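Local atomic coordinates of Low density lipoprotein receptor adapter protein 1 (Rattus norvegicus, PDB entry 3SO6), a protein that links the LDL receptor to the clathrin endocytic machinery, its phosphotyrosine-binding (PTB) domain recognising the NPXY internalisation motif in the receptor tail. Residues G12-E17 with A26-R31; V86-A91 with L99-F104. All blocks are in the same frame, centred on the assembly; numbering follows the deposited sequence. Where two conformers were deposited one is given.

Contact 1. Residues G12-E17 with A26-R31; sequences GMTLVE and AAAVKR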
loop_
_atom_site.group_PDB
_atom_site.type_symbol
_atom_site.label_atom_id
_atom_site.label_comp_id
_atom_site.label_asym_id
_atom_site.label_seq_id
_atom_site.Cartn_x
_atom_site.Cartn_y
_atom_site.Cartn_z
ATOM N N GLY A 12 -2.555 -8.153 6.986
ATOM C CA GLY A 12 -1.249 -8.471 7.508
ATOM C C GLY A 12 -0.149 -8.173 6.487
ATOM O O GLY A 12 -0.382 -7.517 5.452
ATOM N N MET A 13 1.034 -8.652 6.829
ATOM C CA MET A 13 2.230 -8.387 6.022
ATOM C C MET A 13 3.056 -9.635 5.875
ATOM O O MET A 13 2.995 -10.559 6.697
ATOM C CB MET A 13 3.055 -7.248 6.641
ATOM C CG MET A 13 3.585 -7.483 8.032
ATOM S SD MET A 13 5.265 -6.582 8.109
ATOM C CE MET A 13 5.825 -7.793 6.747
ATOM N N THR A 14 3.843 -9.618 4.829
ATOM C CA THR A 14 4.891 -10.622 4.630
ATOM C C THR A 14 6.076 -9.979 3.961
ATOM O O THR A 14 5.914 -9.004 3.209
ATOM C CB THR A 14 4.295 -11.784 3.777
ATOM O OG1 THR A 14 5.211 -12.882 3.802
ATOM C CG2 THR A 14 4.019 -11.342 2.352
ATOM N N LEU A 15 7.277 -10.478 4.164
ATOM C CA LEU A 15 8.492 -9.957 3.464
ATOM C C LEU A 15 8.487 -10.417 2.008
ATOM O O LEU A 15 7.961 -11.504 1.654
ATOM C CB LEU A 15 9.798 -10.417 4.174
ATOM C CG LEU A 15 9.974 -9.689 5.540
ATOM C CD1 LEU A 15 11.328 -9.943 6.191
ATOM C CD2 LEU A 15 9.805 -8.204 5.536
ATOM N N VAL A 16 9.043 -9.604 1.128
ATOM C CA VAL A 16 9.251 -9.987 -0.261
ATOM C C VAL A 16 10.725 -9.764 -0.586
ATOM O O VAL A 16 11.397 -8.935 0.056
ATOM C CB VAL A 16 8.342 -9.180 -1.229
ATOM C CG1 VAL A 16 6.852 -9.586 -0.994
ATOM C CG2 VAL A 16 8.531 -7.666 -1.090
ATOM N N GLU A 17 11.200 -10.427 -1.625
ATOM C CA GLU A 17 12.649 -10.322 -1.844
ATOM C C GLU A 17 13.077 -9.284 -2.882
ATOM O O GLU A 17 14.291 -8.964 -2.932
ATOM C CB GLU A 17 13.284 -11.706 -2.108
ATOM C CG GLU A 17 13.149 -12.695 -0.892
ATOM C CD GLU A 17 13.713 -12.130 0.440
ATOM O OE1 GLU A 17 14.927 -11.841 0.509
ATOM O OE2 GLU A 17 12.928 -11.991 1.426
ATOM N N ALA A 26 1.552 -11.131 -6.032
ATOM C CA ALA A 26 0.559 -12.206 -6.053
ATOM C C ALA A 26 0.892 -13.234 -4.992
ATOM O O ALA A 26 0.010 -13.706 -4.284
ATOM C CB ALA A 26 0.455 -12.852 -7.426
ATOM N N ALA A 27 2.174 -13.648 -4.903
ATOM C CA ALA A 27 2.534 -14.679 -3.924
ATOM C C ALA A 27 2.426 -14.165 -2.528
ATOM O O ALA A 27 2.006 -14.878 -1.605
ATOM C CB ALA A 27 3.926 -15.225 -4.214
ATOM N N ALA A 28 2.737 -12.884 -2.317
ATOM C CA ALA A 28 2.699 -12.293 -0.973
ATOM C C ALA A 28 1.232 -12.272 -0.509
ATOM O O ALA A 28 0.959 -12.573 0.643
ATOM C CB ALA A 28 3.247 -10.885 -0.947
ATOM N N VAL A 29 0.358 -11.789 -1.376
ATOM C CA VAL A 29 -1.043 -11.669 -1.013
ATOM C C VAL A 29 -1.566 -13.084 -0.725
ATOM O O VAL A 29 -2.342 -13.256 0.227
ATOM C CB VAL A 29 -1.892 -10.963 -2.120
ATOM C CG1 VAL A 29 -3.444 -11.192 -1.896
ATOM C CG2 VAL A 29 -1.554 -9.477 -2.158
ATOM N N LYS A 30 -1.180 -14.112 -1.507
ATOM C CA LYS A 30 -1.653 -15.452 -1.219
ATOM C C LYS A 30 -1.268 -15.856 0.214
ATOM O O LYS A 30 -2.079 -16.431 0.959
ATOM C CB LYS A 30 -1.072 -16.443 -2.301
ATOM C CG LYS A 30 -1.327 -17.915 -2.053
ATOM C CD LYS A 30 -0.553 -18.869 -3.052
ATOM C CE LYS A 30 -1.203 -20.272 -3.227
ATOM N NZ LYS A 30 -2.564 -20.129 -3.953
ATOM N N ARG A 31 -0.022 -15.572 0.616
ATOM C CA ARG A 31 0.451 -15.956 1.917
ATOM C C ARG A 31 -0.287 -15.202 2.994
ATOM O O ARG A 31 -0.681 -15.814 4.030
ATOM C CB ARG A 31 1.959 -15.539 2.067
ATOM C CG ARG A 31 3.003 -16.362 1.372
ATOM C CD ARG A 31 4.417 -16.119 1.882
ATOM N NE ARG A 31 4.979 -14.804 1.528
ATOM C CZ ARG A 31 5.493 -14.464 0.323
ATOM N NH1 ARG A 31 5.352 -15.241 -0.732
ATOM N NH2 ARG A 31 6.099 -13.303 0.147
#
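T14 and R31 carry this contact, with the A28 methyl packed against T14. T14 puts its OG1 anti to its own backbone N (chi1 -169°), which sets the hydroxyl beside R31 and the methyl on the helix. R31 NE donates to T14 OG1 at 3.0 Å in a nearly straight bond that lies in the guanidinium plane. At the next branch, R31 NH2 gives a more bent bond to the backbone oxygen L15 O, also 3.0 Å, so two neighbouring N-H groups take one side-chain and one main-chain acceptor and fix the rotation of the guanidinium. The arginine chain bends at chi3 (-70°) to fold back along its own helix, and A28 CA sits over the centre of one guanidinium face. Below the polar pair the fit is tight: T14 CG2 presses on A28 CB at 3.4 Å, closer than usual van der Waals contact. V16 CG1 reaches the same methyl at 3.8 Å, so A28 CB meets both valine and threonine. The small A28 lets helix and strand come close, their axes 8.1 Å apart. This is helix 22-38 lying against the first strand, 4-16, an inserted helix seen in Dab-like PTB domains built on the pleckstrin-homology superfold.

Contact 2. Residues V86-A91 with L99-F104; sequences VFAYIA and LECHAF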
loop_
_atom_site.group_PDB
_atom_site.type_symbol
_atom_site.label_atom_id
_atom_site.label_comp_id
_atom_site.label_asym_id
_atom_site.label_seq_id
_atom_site.Cartn_x
_atom_site.Cartn_y
_atom_site.Cartn_z
ATOM N N VAL A 86 -8.562 -7.572 -2.635
ATOM C CA VAL A 86 -7.355 -7.140 -1.832
ATOM C C VAL A 86 -6.571 -6.065 -2.568
ATOM O O VAL A 86 -6.284 -6.226 -3.756
ATOM C CB VAL A 86 -6.450 -8.365 -1.524
ATOM C CG1 VAL A 86 -5.156 -7.951 -0.832
ATOM C CG2 VAL A 86 -7.258 -9.418 -0.700
ATOM N N PHE A 87 -6.313 -5.004 -1.817
ATOM C CA PHE A 87 -5.331 -4.005 -2.224
ATOM C C PHE A 87 -4.038 -4.259 -1.419
ATOM O O PHE A 87 -4.127 -4.523 -0.194
ATOM C CB PHE A 87 -5.885 -2.626 -1.879
ATOM C CG PHE A 87 -4.780 -1.576 -1.867
ATOM C CD1 PHE A 87 -4.202 -1.115 -3.067
ATOM C CD2 PHE A 87 -4.274 -1.082 -0.652
ATOM C CE1 PHE A 87 -3.145 -0.201 -3.055
ATOM C CE2 PHE A 87 -3.169 -0.240 -0.657
ATOM C CZ PHE A 87 -2.624 0.222 -1.833
ATOM N N ALA A 88 -2.883 -4.150 -2.062
ATOM C CA ALA A 88 -1.643 -4.305 -1.307
ATOM C C ALA A 88 -0.610 -3.324 -1.838
ATOM O O ALA A 88 -0.614 -2.906 -3.034
ATOM C CB ALA A 88 -1.116 -5.771 -1.343
ATOM N N TYR A 89 0.332 -2.998 -0.980
ATOM C CA TYR A 89 1.544 -2.263 -1.430
ATOM C C TYR A 89 2.790 -2.921 -0.979
ATOM O O TYR A 89 2.743 -3.730 -0.007
ATOM C CB TYR A 89 1.475 -0.772 -1.037
ATOM C CG TYR A 89 1.578 -0.496 0.443
ATOM C CD1 TYR A 89 2.838 -0.475 1.058
ATOM C CD2 TYR A 89 0.445 -0.365 1.251
ATOM C CE1 TYR A 89 2.981 -0.284 2.400
ATOM C CE2 TYR A 89 0.572 -0.124 2.677
ATOM C CZ TYR A 89 1.865 -0.096 3.202
ATOM O OH TYR A 89 2.003 0.090 4.565
ATOM N N ILE A 90 3.905 -2.644 -1.641
ATOM C CA ILE A 90 5.223 -3.110 -1.159
ATOM C C ILE A 90 5.954 -1.804 -0.723
ATOM O O ILE A 90 5.986 -0.821 -1.518
ATOM C CB ILE A 90 5.996 -3.865 -2.226
ATOM C CG1 ILE A 90 5.205 -5.135 -2.628
ATOM C CG2 ILE A 90 7.359 -4.259 -1.730
ATOM C CD1 ILE A 90 5.778 -5.920 -3.817
ATOM N N ALA A 91 6.621 -1.828 0.445
ATOM C CA ALA A 91 7.430 -0.705 0.820
ATOM C C ALA A 91 8.627 -1.183 1.575
ATOM O O ALA A 91 8.540 -2.141 2.357
ATOM C CB ALA A 91 6.628 0.232 1.719
ATOM N N LEU A 99 12.001 -5.433 2.694
ATOM C CA LEU A 99 10.872 -5.046 1.832
ATOM C C LEU A 99 9.656 -5.775 2.343
ATOM O O LEU A 99 9.696 -7.004 2.508
ATOM C CB LEU A 99 11.118 -5.426 0.410
ATOM C CG LEU A 99 12.452 -4.921 -0.191
ATOM C CD1 LEU A 99 12.649 -5.437 -1.630
ATOM C CD2 LEU A 99 12.670 -3.378 -0.014
ATOM N N GLU A 100 8.583 -5.022 2.608
ATOM C CA GLU A 100 7.396 -5.607 3.202
ATOM C C GLU A 100 6.170 -5.412 2.276
ATOM O O GLU A 100 5.925 -4.277 1.808
ATOM C CB GLU A 100 7.007 -4.912 4.526
ATOM C CG GLU A 100 8.227 -4.854 5.552
ATOM C CD GLU A 100 7.899 -3.989 6.769
ATOM O OE1 GLU A 100 7.036 -3.045 6.682
ATOM O OE2 GLU A 100 8.562 -4.154 7.809
ATOM N N CYS A 101 5.348 -6.461 2.107
ATOM C CA CYS A 101 4.087 -6.326 1.430
ATOM C C CYS A 101 3.013 -6.271 2.508
ATOM O O CYS A 101 2.924 -7.201 3.343
ATOM C CB CYS A 101 3.874 -7.527 0.467
ATOM S SG CYS A 101 2.313 -7.423 -0.397
ATOM N N HIS A 102 2.210 -5.205 2.440
ATOM C CA HIS A 102 1.102 -5.022 3.356
ATOM C C HIS A 102 -0.238 -5.090 2.597
ATOM O O HIS A 102 -0.395 -4.434 1.554
ATOM C CB HIS A 102 1.154 -3.657 4.063
ATOM C CG HIS A 102 2.336 -3.506 4.977
ATOM N ND1 HIS A 102 2.257 -3.662 6.342
ATOM C CD2 HIS A 102 3.644 -3.249 4.700
ATOM C CE1 HIS A 102 3.448 -3.446 6.879
ATOM N NE2 HIS A 102 4.323 -3.236 5.907
ATOM N N ALA A 103 -1.164 -5.970 3.052
ATOM C CA ALA A 103 -2.382 -6.243 2.331
ATOM C C ALA A 103 -3.623 -5.869 3.123
ATOM O O ALA A 103 -3.650 -6.039 4.354
ATOM C CB ALA A 103 -2.438 -7.701 1.890
ATOM N N PHE A 104 -4.628 -5.350 2.391
ATOM C CA PHE A 104 -5.836 -4.859 2.986
ATOM C C PHE A 104 -7.024 -5.441 2.254
ATOM O O PHE A 104 -7.066 -5.512 1.006
ATOM C CB PHE A 104 -5.891 -3.310 2.861
ATOM C CG PHE A 104 -4.689 -2.653 3.489
ATOM C CD1 PHE A 104 -3.470 -2.591 2.818
ATOM C CD2 PHE A 104 -4.775 -2.144 4.839
ATOM C CE1 PHE A 104 -2.347 -2.022 3.477
ATOM C CE2 PHE A 104 -3.649 -1.586 5.456
ATOM C CZ PHE A 104 -2.448 -1.567 4.762
HETATM O O HOH W 1 7.395 -1.052 4.854
#
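Two antiparallel strands zip together here through six backbone hydrogen bonds, paired at F87 with F104, Y89 with H102 and A91 with E100. On the face bearing these residues the aromatic side chains interlock. Y89 takes the crowded position between its backbone N and carbonyl carbon (chi1 69°), which swings the ring across toward the other strand. H102 CB then rises under one face of it, a CH-pi contact 4.1 Å from the Y89 ring centroid. The imidazole slides past the phenol nearly parallel, planes at 19° with little overlap, and Y89 OH comes over its face, 3.6 Å from H102 CG. From the flank Y89 CE2 touches the rim of the F104 ring at CE1 (3.6 Å), and F87 CD2 lies beside F104 CD1 (3.9 Å), so F104 fills the notch between F87 and Y89. An alanine at Y89 would remove the ring over H102 CB and the hydroxyl over the imidazole, and would probably loosen the packing of F104 on this side. On the other face the small A88 CB nestles against A103 CB and C101 SG, and helix 22-38 covers that face through V29, A28 and I32. At the polar end H102 NE2 donates to E100 OE1 (2.8 Å, 164° at the hydrogen), in the imidazole plane but above that of the carboxylate, while a water bridges E100 OE1 to A91 O. With ND1 bonded to the hydroxyl of Y10, both imidazole nitrogens are engaged, which fixes the ring's rotation; the nearby carboxylate would probably favour a protonated histidine.

From the N terminus, strand 4-16 runs into a short connection and helix 22-38 folds back across it, so contact 1 closes the first, local loop. The chain then builds strands 44-51, 54-59, 65-70 and 74-79 before contact 2 closes the hairpin of 86-92 and 99-105; the two loops follow in series and neither nests nor crosses. In space they adjoin, their centres about 7 Å apart, because strand 99-105 pairs with strand 4-16: T14 O probably accepts from C101 N, and G12 O from A103 N. Helix 22-38 packs on both strand 4-16 and the hairpin. Together they join the chain's first strand, its inserted helix and the last hairpin.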